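Local coordinates for oligopeptide ABC transporter, periplasmic oligopeptide-binding protein, putative (Thermotoga maritima MSB8, PDB 5IPW) that probably binds oligopeptides in the periplasm and delivers them to an ABC transporter for uptake across the membrane, at residues R386-D398 / M494-I507. Sequence-based numbering, arbitrary orientation.
Sequences RQASLVSGSPYFD and MDRAAQPLSSPMVI
Ala497 O accepts a hydrogen bond from Val391 N (3.0 Å), and Leu390 CA adds a weaker CA-H...O contact to the same oxygen. One residue on, a water donates to Ala498 O (3.0 Å) and to Ser394 OG, linking the two segments. Ser394 OG, turned between its own backbone N and carbonyl carbon (chi1 75°), is itself tied back to Val391 O, to which it donates. In this family 5 solute-binding protein, the contact joins the loop after helix 371-379 to the one leaving strand 489-494 of a mixed sheet, with helix 568-584 packing against Leu390, Tyr396 and Pro500. Leu390 CD2 packs on Pro500 CG (3.5 Å), the two side chains crossing at about a right angle. Pro395 CB lies over one face of the Tyr396 ring, while Gln499 OE1 meets its edge at CE2 (3.4 Å), amide and ring planes 66° apart. OE1 also accepts Leu501 N in the carbonyl plane, and NE2 donates to Gly91 O. A leucine in place of Gln499 would probably leave Leu501 N and Gly91 O without these partners. The extended Met494 chain lays SD and CE beside Ala388 O.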
ATOM      1  N   ARG A 386     -16.576  11.143  -7.509  1.00 74.69           N
ATOM      2  CA  ARG A 386     -15.343  11.885  -7.750  1.00 73.41           C
ATOM      3  C   ARG A 386     -14.746  11.446  -9.089  1.00 71.42           C
ATOM      4  O   ARG A 386     -15.215  10.485  -9.708  1.00 70.07           O
ATOM      5  CB  ARG A 386     -14.328  11.678  -6.608  1.00 76.02           C
ATOM      6  CG  ARG A 386     -13.818  10.250  -6.440  1.00 76.04           C
ATOM      7  CD  ARG A 386     -13.255   9.946  -5.051  1.00 76.07           C
ATOM      8  NE  ARG A 386     -12.134  10.808  -4.687  1.00 73.32           N
ATOM      9  CZ  ARG A 386     -10.887  10.672  -5.135  1.00 70.12           C
ATOM     10  NH1 ARG A 386     -10.569   9.707  -5.989  1.00 72.71           N
ATOM     11  NH2 ARG A 386      -9.949  11.523  -4.736  1.00 66.62           N
ATOM     12  N   GLN A 387     -13.731  12.170  -9.541  1.00 67.25           N
ATOM     13  CA  GLN A 387     -12.997  11.776 -10.729  1.00 73.88           C
ATOM     14  C   GLN A 387     -11.670  12.488 -10.788  1.00 75.39           C
ATOM     15  O   GLN A 387     -11.646  13.718 -10.740  1.00 73.24           O
ATOM     16  CB  GLN A 387     -13.764  12.143 -12.003  1.00 82.17           C
ATOM     17  CG  GLN A 387     -12.944  12.014 -13.300  1.00 83.15           C
ATOM     18  CD  GLN A 387     -12.326  13.320 -13.781  1.00 83.78           C
ATOM     19  OE1 GLN A 387     -11.121  13.542 -13.639  1.00 78.68           O
ATOM     20  NE2 GLN A 387     -13.151  14.189 -14.357  1.00 86.78           N
ATOM     21  N   ALA A 388     -10.562  11.759 -10.915  1.00 75.00           N
ATOM     22  CA  ALA A 388     -10.457  10.305 -10.750  1.00 72.87           C
ATOM     23  C   ALA A 388      -8.996  10.130 -10.476  1.00 73.81           C
ATOM     24  O   ALA A 388      -8.211   9.873 -11.388  1.00 75.78           O
ATOM     25  CB  ALA A 388     -10.835   9.558 -12.000  1.00 73.04           C
ATOM     26  N   SER A 389      -8.645  10.301  -9.208  1.00 74.34           N
ATOM     27  CA  SER A 389      -7.316  10.731  -8.830  1.00 71.71           C
ATOM     28  C   SER A 389      -6.991  10.307  -7.406  1.00 68.42           C
ATOM     29  O   SER A 389      -7.735   9.535  -6.803  1.00 62.62           O
ATOM     30  CB  SER A 389      -7.231  12.254  -8.973  1.00 73.15           C
ATOM     31  OG  SER A 389      -8.224  12.927  -8.217  1.00 72.76           O
ATOM     32  N   LEU A 390      -5.882  10.820  -6.877  1.00 66.51           N
ATOM     33  CA  LEU A 390      -5.405  10.432  -5.556  1.00 66.92           C
ATOM     34  C   LEU A 390      -6.484  10.687  -4.513  1.00 67.44           C
ATOM     35  O   LEU A 390      -7.057  11.776  -4.456  1.00 68.86           O
ATOM     36  CB  LEU A 390      -4.097  11.156  -5.214  1.00 66.79           C
ATOM     37  CG  LEU A 390      -2.961  10.971  -6.243  1.00 66.65           C
ATOM     38  CD1 LEU A 390      -1.685  11.698  -5.841  1.00 66.17           C
ATOM     39  CD2 LEU A 390      -2.667   9.498  -6.484  1.00 67.17           C
ATOM     40  N   VAL A 391      -6.773   9.649  -3.730  1.00 67.82           N
ATOM     41  CA  VAL A 391      -7.870   9.660  -2.760  1.00 71.05           C
ATOM     42  C   VAL A 391      -7.582  10.580  -1.579  1.00 74.94           C
ATOM     43  O   VAL A 391      -6.422  10.878  -1.289  1.00 79.14           O
ATOM     44  CB  VAL A 391      -8.173   8.247  -2.203  1.00 70.44           C
ATOM     45  CG1 VAL A 391      -8.567   7.298  -3.323  1.00 70.14           C
ATOM     46  CG2 VAL A 391      -6.995   7.693  -1.406  1.00 71.22           C
ATOM     47  N   SER A 392      -8.643  11.019  -0.900  1.00 76.43           N
ATOM     48  CA  SER A 392      -8.506  11.827   0.314  1.00 77.04           C
ATOM     49  C   SER A 392      -7.784  11.047   1.414  1.00 77.75           C
ATOM     50  O   SER A 392      -8.018   9.848   1.606  1.00 73.54           O
ATOM     51  CB  SER A 392      -9.873  12.327   0.798  1.00 74.11           C
ATOM     52  OG  SER A 392     -10.835  11.293   0.783  1.00 71.80           O
ATOM     53  N   GLY A 393      -6.889  11.741   2.113  1.00 78.27           N
ATOM     54  CA  GLY A 393      -6.089  11.145   3.179  1.00 78.53           C
ATOM     55  C   GLY A 393      -4.802  10.524   2.671  1.00 77.75           C
ATOM     56  O   GLY A 393      -4.378   9.474   3.159  1.00 79.35           O
ATOM     57  N   SER A 394      -4.170  11.183   1.701  1.00 72.05           N
ATOM     58  CA  SER A 394      -2.949  10.674   1.097  1.00 69.24           C
ATOM     59  C   SER A 394      -1.986  11.824   0.860  1.00 67.75           C
ATOM     60  O   SER A 394      -2.414  12.921   0.521  1.00 69.66           O
ATOM     61  CB  SER A 394      -3.263   9.957  -0.216  1.00 70.12           C
ATOM     62  OG  SER A 394      -3.564  10.871  -1.255  1.00 68.58           O
ATOM     63  N   PRO A 395      -0.678  11.569   1.010  1.00 66.63           N
ATOM     64  CA  PRO A 395       0.304  12.649   1.093  1.00 67.92           C
ATOM     65  C   PRO A 395       0.154  13.720   0.030  1.00 71.17           C
ATOM     66  O   PRO A 395       0.160  14.907   0.352  1.00 76.71           O
ATOM     67  CB  PRO A 395       1.647  11.930   0.920  1.00 66.86           C
ATOM     68  CG  PRO A 395       1.322  10.560   0.422  1.00 66.35           C
ATOM     69  CD  PRO A 395      -0.028  10.249   0.972  1.00 65.97           C
ATOM     70  N   TYR A 396       0.000  13.297  -1.220  1.00 74.39           N
ATOM     71  CA  TYR A 396       0.018  14.212  -2.358  1.00 76.55           C
ATOM     72  C   TYR A 396      -1.383  14.533  -2.880  1.00 78.87           C
ATOM     73  O   TYR A 396      -1.518  15.083  -3.977  1.00 81.22           O
ATOM     74  CB  TYR A 396       0.875  13.614  -3.471  1.00 75.95           C
ATOM     75  CG  TYR A 396       2.090  12.895  -2.942  1.00 76.83           C
ATOM     76  CD1 TYR A 396       3.088  13.591  -2.270  1.00 79.59           C
ATOM     77  CD2 TYR A 396       2.230  11.516  -3.085  1.00 77.23           C
ATOM     78  CE1 TYR A 396       4.201  12.937  -1.767  1.00 79.20           C
ATOM     79  CE2 TYR A 396       3.339  10.854  -2.587  1.00 77.12           C
ATOM     80  CZ  TYR A 396       4.321  11.568  -1.930  1.00 77.62           C
ATOM     81  OH  TYR A 396       5.423  10.918  -1.436  1.00 73.92           O
ATOM     82  N   PHE A 397      -2.406  14.211  -2.083  1.00 77.93           N
ATOM     83  CA  PHE A 397      -3.811  14.454  -2.426  1.00 82.36           C
ATOM     84  C   PHE A 397      -4.037  15.771  -3.151  1.00 83.03           C
ATOM     85  O   PHE A 397      -3.493  16.806  -2.756  1.00 80.34           O
ATOM     86  CB  PHE A 397      -4.666  14.453  -1.161  1.00 84.56           C
ATOM     87  CG  PHE A 397      -6.109  14.789  -1.404  1.00 88.37           C
ATOM     88  CD1 PHE A 397      -6.994  13.809  -1.804  1.00 89.76           C
ATOM     89  CD2 PHE A 397      -6.582  16.082  -1.230  1.00 89.41           C
ATOM     90  CE1 PHE A 397      -8.328  14.095  -2.027  1.00 90.36           C
ATOM     91  CE2 PHE A 397      -7.914  16.378  -1.451  1.00 90.51           C
ATOM     92  CZ  PHE A 397      -8.787  15.384  -1.848  1.00 90.49           C
ATOM     93  N   ASP A 398      -4.856  15.727  -4.200  1.00 84.28           N
ATOM     94  CA  ASP A 398      -5.163  16.918  -4.980  1.00 84.00           C
ATOM     95  C   ASP A 398      -6.663  17.201  -4.941  1.00 85.26           C
ATOM     96  O   ASP A 398      -7.454  16.455  -5.529  1.00 83.99           O
ATOM     97  CB  ASP A 398      -4.679  16.770  -6.419  1.00 82.21           C
ATOM     98  CG  ASP A 398      -4.621  18.101  -7.145  1.00 83.30           C
ATOM     99  OD1 ASP A 398      -5.527  18.935  -6.933  1.00 84.28           O
ATOM    100  OD2 ASP A 398      -3.671  18.327  -7.922  1.00 80.11           O
ATOM    101  N   MET A 494      -8.770   2.215 -10.604  1.00 56.39           N
ATOM    102  CA  MET A 494      -7.583   3.001 -10.330  1.00 56.49           C
ATOM    103  C   MET A 494      -7.200   2.856  -8.868  1.00 57.21           C
ATOM    104  O   MET A 494      -7.327   3.791  -8.088  1.00 61.27           O
ATOM    105  CB  MET A 494      -7.833   4.459 -10.688  1.00 55.86           C
ATOM    106  CG  MET A 494      -6.589   5.326 -10.658  1.00 54.08           C
ATOM    107  SD  MET A 494      -7.018   7.017 -10.231  1.00 53.11           S
ATOM    108  CE  MET A 494      -5.395   7.772 -10.270  1.00 51.27           C
ATOM    109  N   ASP A 495      -6.732   1.668  -8.506  1.00 59.41           N
ATOM    110  CA  ASP A 495      -6.248   1.409  -7.146  1.00 61.90           C
ATOM    111  C   ASP A 495      -4.863   2.010  -6.941  1.00 60.14           C
ATOM    112  O   ASP A 495      -4.322   2.647  -7.839  1.00 59.51           O
ATOM    113  CB  ASP A 495      -6.271  -0.094  -6.824  1.00 65.23           C
ATOM    114  CG  ASP A 495      -5.566  -0.939  -7.875  1.00 69.84           C
ATOM    115  OD1 ASP A 495      -4.913  -0.370  -8.779  1.00 72.17           O
ATOM    116  OD2 ASP A 495      -5.686  -2.181  -7.807  1.00 73.82           O
ATOM    117  N   ARG A 496      -4.312   1.834  -5.745  1.00 63.23           N
ATOM    118  CA  ARG A 496      -2.998   2.366  -5.399  1.00 64.84           C
ATOM    119  C   ARG A 496      -2.923   3.860  -5.666  1.00 61.92           C
ATOM    120  O   ARG A 496      -1.987   4.344  -6.300  1.00 62.11           O
ATOM    121  CB  ARG A 496      -1.892   1.623  -6.153  1.00 69.31           C
ATOM    122  CG  ARG A 496      -1.953   0.117  -5.969  1.00 75.77           C
ATOM    123  CD  ARG A 496      -0.760  -0.582  -6.593  1.00 81.33           C
ATOM    124  NE  ARG A 496      -1.098  -1.940  -7.028  1.00 87.79           N
ATOM    125  CZ  ARG A 496      -1.611  -2.262  -8.219  1.00 91.14           C
ATOM    126  NH1 ARG A 496      -1.864  -1.332  -9.140  1.00 90.50           N
ATOM    127  NH2 ARG A 496      -1.874  -3.536  -8.494  1.00 94.62           N
ATOM    128  N   ALA A 497      -3.917   4.582  -5.160  1.00 61.21           N
ATOM    129  CA  ALA A 497      -4.005   6.027  -5.330  1.00 62.54           C
ATOM    130  C   ALA A 497      -3.824   6.777  -4.003  1.00 63.62           C
ATOM    131  O   ALA A 497      -4.406   7.841  -3.803  1.00 65.30           O
ATOM    132  CB  ALA A 497      -5.338   6.384  -5.967  1.00 64.08           C
ATOM    133  N   ALA A 498      -3.026   6.209  -3.098  1.00 63.69           N
ATOM    134  CA  ALA A 498      -2.607   6.895  -1.879  1.00 61.57           C
ATOM    135  C   ALA A 498      -1.118   7.185  -1.972  1.00 63.89           C
ATOM    136  O   ALA A 498      -0.698   8.343  -1.948  1.00 66.07           O
ATOM    137  CB  ALA A 498      -2.907   6.048  -0.656  1.00 61.60           C
ATOM    138  N   GLN A 499      -0.325   6.123  -2.087  1.00 64.53           N
ATOM    139  CA  GLN A 499       1.108   6.247  -2.283  1.00 62.07           C
ATOM    140  C   GLN A 499       1.446   5.697  -3.666  1.00 60.73           C
ATOM    141  O   GLN A 499       1.770   4.516  -3.813  1.00 58.82           O
ATOM    142  CB  GLN A 499       1.870   5.503  -1.187  1.00 63.35           C
ATOM    143  CG  GLN A 499       3.381   5.623  -1.302  1.00 63.04           C
ATOM    144  CD  GLN A 499       3.827   7.051  -1.508  1.00 62.69           C
ATOM    145  OE1 GLN A 499       3.966   7.508  -2.639  1.00 63.66           O
ATOM    146  NE2 GLN A 499       4.018   7.776  -0.418  1.00 65.98           N
ATOM    147  N   PRO A 500       1.359   6.558  -4.693  1.00 62.47           N
ATOM    148  CA  PRO A 500       1.579   6.131  -6.072  1.00 62.03           C
ATOM    149  C   PRO A 500       3.003   5.698  -6.358  1.00 59.53           C
ATOM    150  O   PRO A 500       3.201   4.824  -7.179  1.00 60.38           O
ATOM    151  CB  PRO A 500       1.274   7.392  -6.893  1.00 62.11           C
ATOM    152  CG  PRO A 500       0.628   8.344  -5.956  1.00 62.58           C
ATOM    153  CD  PRO A 500       1.172   8.014  -4.612  1.00 63.19           C
ATOM    154  N   LEU A 501       3.977   6.295  -5.674  1.00 59.74           N
ATOM    155  CA  LEU A 501       5.392   6.136  -6.030  1.00 61.30           C
ATOM    156  C   LEU A 501       5.981   4.727  -5.881  1.00 61.33           C
ATOM    157  O   LEU A 501       7.053   4.450  -6.416  1.00 59.56           O
ATOM    158  CB  LEU A 501       6.234   7.148  -5.256  1.00 62.04           C
ATOM    159  CG  LEU A 501       5.998   8.593  -5.711  1.00 63.95           C
ATOM    160  CD1 LEU A 501       6.410   9.588  -4.636  1.00 64.69           C
ATOM    161  CD2 LEU A 501       6.737   8.877  -7.013  1.00 64.61           C
ATOM    162  N   SER A 502       5.289   3.846  -5.168  1.00 63.36           N
ATOM    163  CA  SER A 502       5.640   2.424  -5.143  1.00 65.30           C
ATOM    164  C   SER A 502       5.083   1.673  -6.361  1.00 62.32           C
ATOM    165  O   SER A 502       5.506   0.551  -6.645  1.00 60.06           O
ATOM    166  CB  SER A 502       5.105   1.777  -3.864  1.00 68.97           C
ATOM    167  OG  SER A 502       3.687   1.829  -3.823  1.00 71.38           O
ATOM    168  N   SER A 503       4.109   2.286  -7.040  1.00 61.57           N
ATOM    169  CA  SER A 503       3.506   1.753  -8.270  1.00 61.17           C
ATOM    170  C   SER A 503       3.155   2.927  -9.187  1.00 58.36           C
ATOM    171  O   SER A 503       1.981   3.204  -9.444  1.00 58.55           O
ATOM    172  CB  SER A 503       2.247   0.950  -7.939  1.00 64.23           C
ATOM    173  OG  SER A 503       2.556  -0.190  -7.151  1.00 69.16           O
ATOM    174  N   PRO A 504       4.180   3.634  -9.676  1.00 54.87           N
ATOM    175  CA  PRO A 504       3.984   4.929 -10.314  1.00 54.74           C
ATOM    176  C   PRO A 504       3.465   4.925 -11.754  1.00 54.99           C
ATOM    177  O   PRO A 504       3.357   5.997 -12.348  1.00 54.76           O
ATOM    178  CB  PRO A 504       5.392   5.528 -10.286  1.00 55.74           C
ATOM    179  CG  PRO A 504       6.290   4.351 -10.363  1.00 54.30           C
ATOM    180  CD  PRO A 504       5.610   3.305  -9.538  1.00 55.00           C
ATOM    181  N   MET A 505       3.142   3.764 -12.316  1.00 53.55           N
ATOM    182  CA  MET A 505       2.849   3.698 -13.743  1.00 53.20           C
ATOM    183  C   MET A 505       1.617   4.511 -14.144  1.00 54.46           C
ATOM    184  O   MET A 505       1.578   5.057 -15.239  1.00 55.81           O
ATOM    185  CB  MET A 505       2.715   2.249 -14.215  1.00 52.40           C
ATOM    186  CG  MET A 505       1.425   1.554 -13.815  1.00 53.14           C
ATOM    187  SD  MET A 505       1.453  -0.197 -14.252  1.00 54.61           S
ATOM    188  CE  MET A 505      -0.208  -0.381 -14.904  1.00 58.82           C
ATOM    189  N   VAL A 506       0.624   4.600 -13.267  1.00 54.44           N
ATOM    190  CA  VAL A 506      -0.636   5.258 -13.614  1.00 55.76           C
ATOM    191  C   VAL A 506      -0.505   6.782 -13.670  1.00 56.95           C
ATOM    192  O   VAL A 506      -1.172   7.433 -14.471  1.00 57.05           O
ATOM    193  CB  VAL A 506      -1.770   4.858 -12.647  1.00 54.50           C
ATOM    194  CG1 VAL A 506      -3.002   5.732 -12.846  1.00 53.46           C
ATOM    195  CG2 VAL A 506      -2.137   3.399 -12.853  1.00 55.32           C
ATOM    196  N   ILE A 507       0.344   7.349 -12.824  1.00 56.23           N
ATOM    197  CA  ILE A 507       0.543   8.787 -12.821  1.00 56.45           C
ATOM    198  C   ILE A 507       1.626   9.157 -13.824  1.00 60.53           C
ATOM    199  O   ILE A 507       1.473  10.118 -14.578  1.00 63.67           O
ATOM    200  CB  ILE A 507       0.886   9.308 -11.409  1.00 56.87           C
ATOM    201  CG1 ILE A 507      -0.386   9.565 -10.601  1.00 57.84           C
ATOM    202  CG2 ILE A 507       1.631  10.631 -11.469  1.00 58.98           C
ATOM    203  CD1 ILE A 507      -1.401   8.443 -10.618  1.00 59.60           C
TER
HETATM  204  O   HOH W   1      -1.146  11.310  -2.327  1.00 58.94           O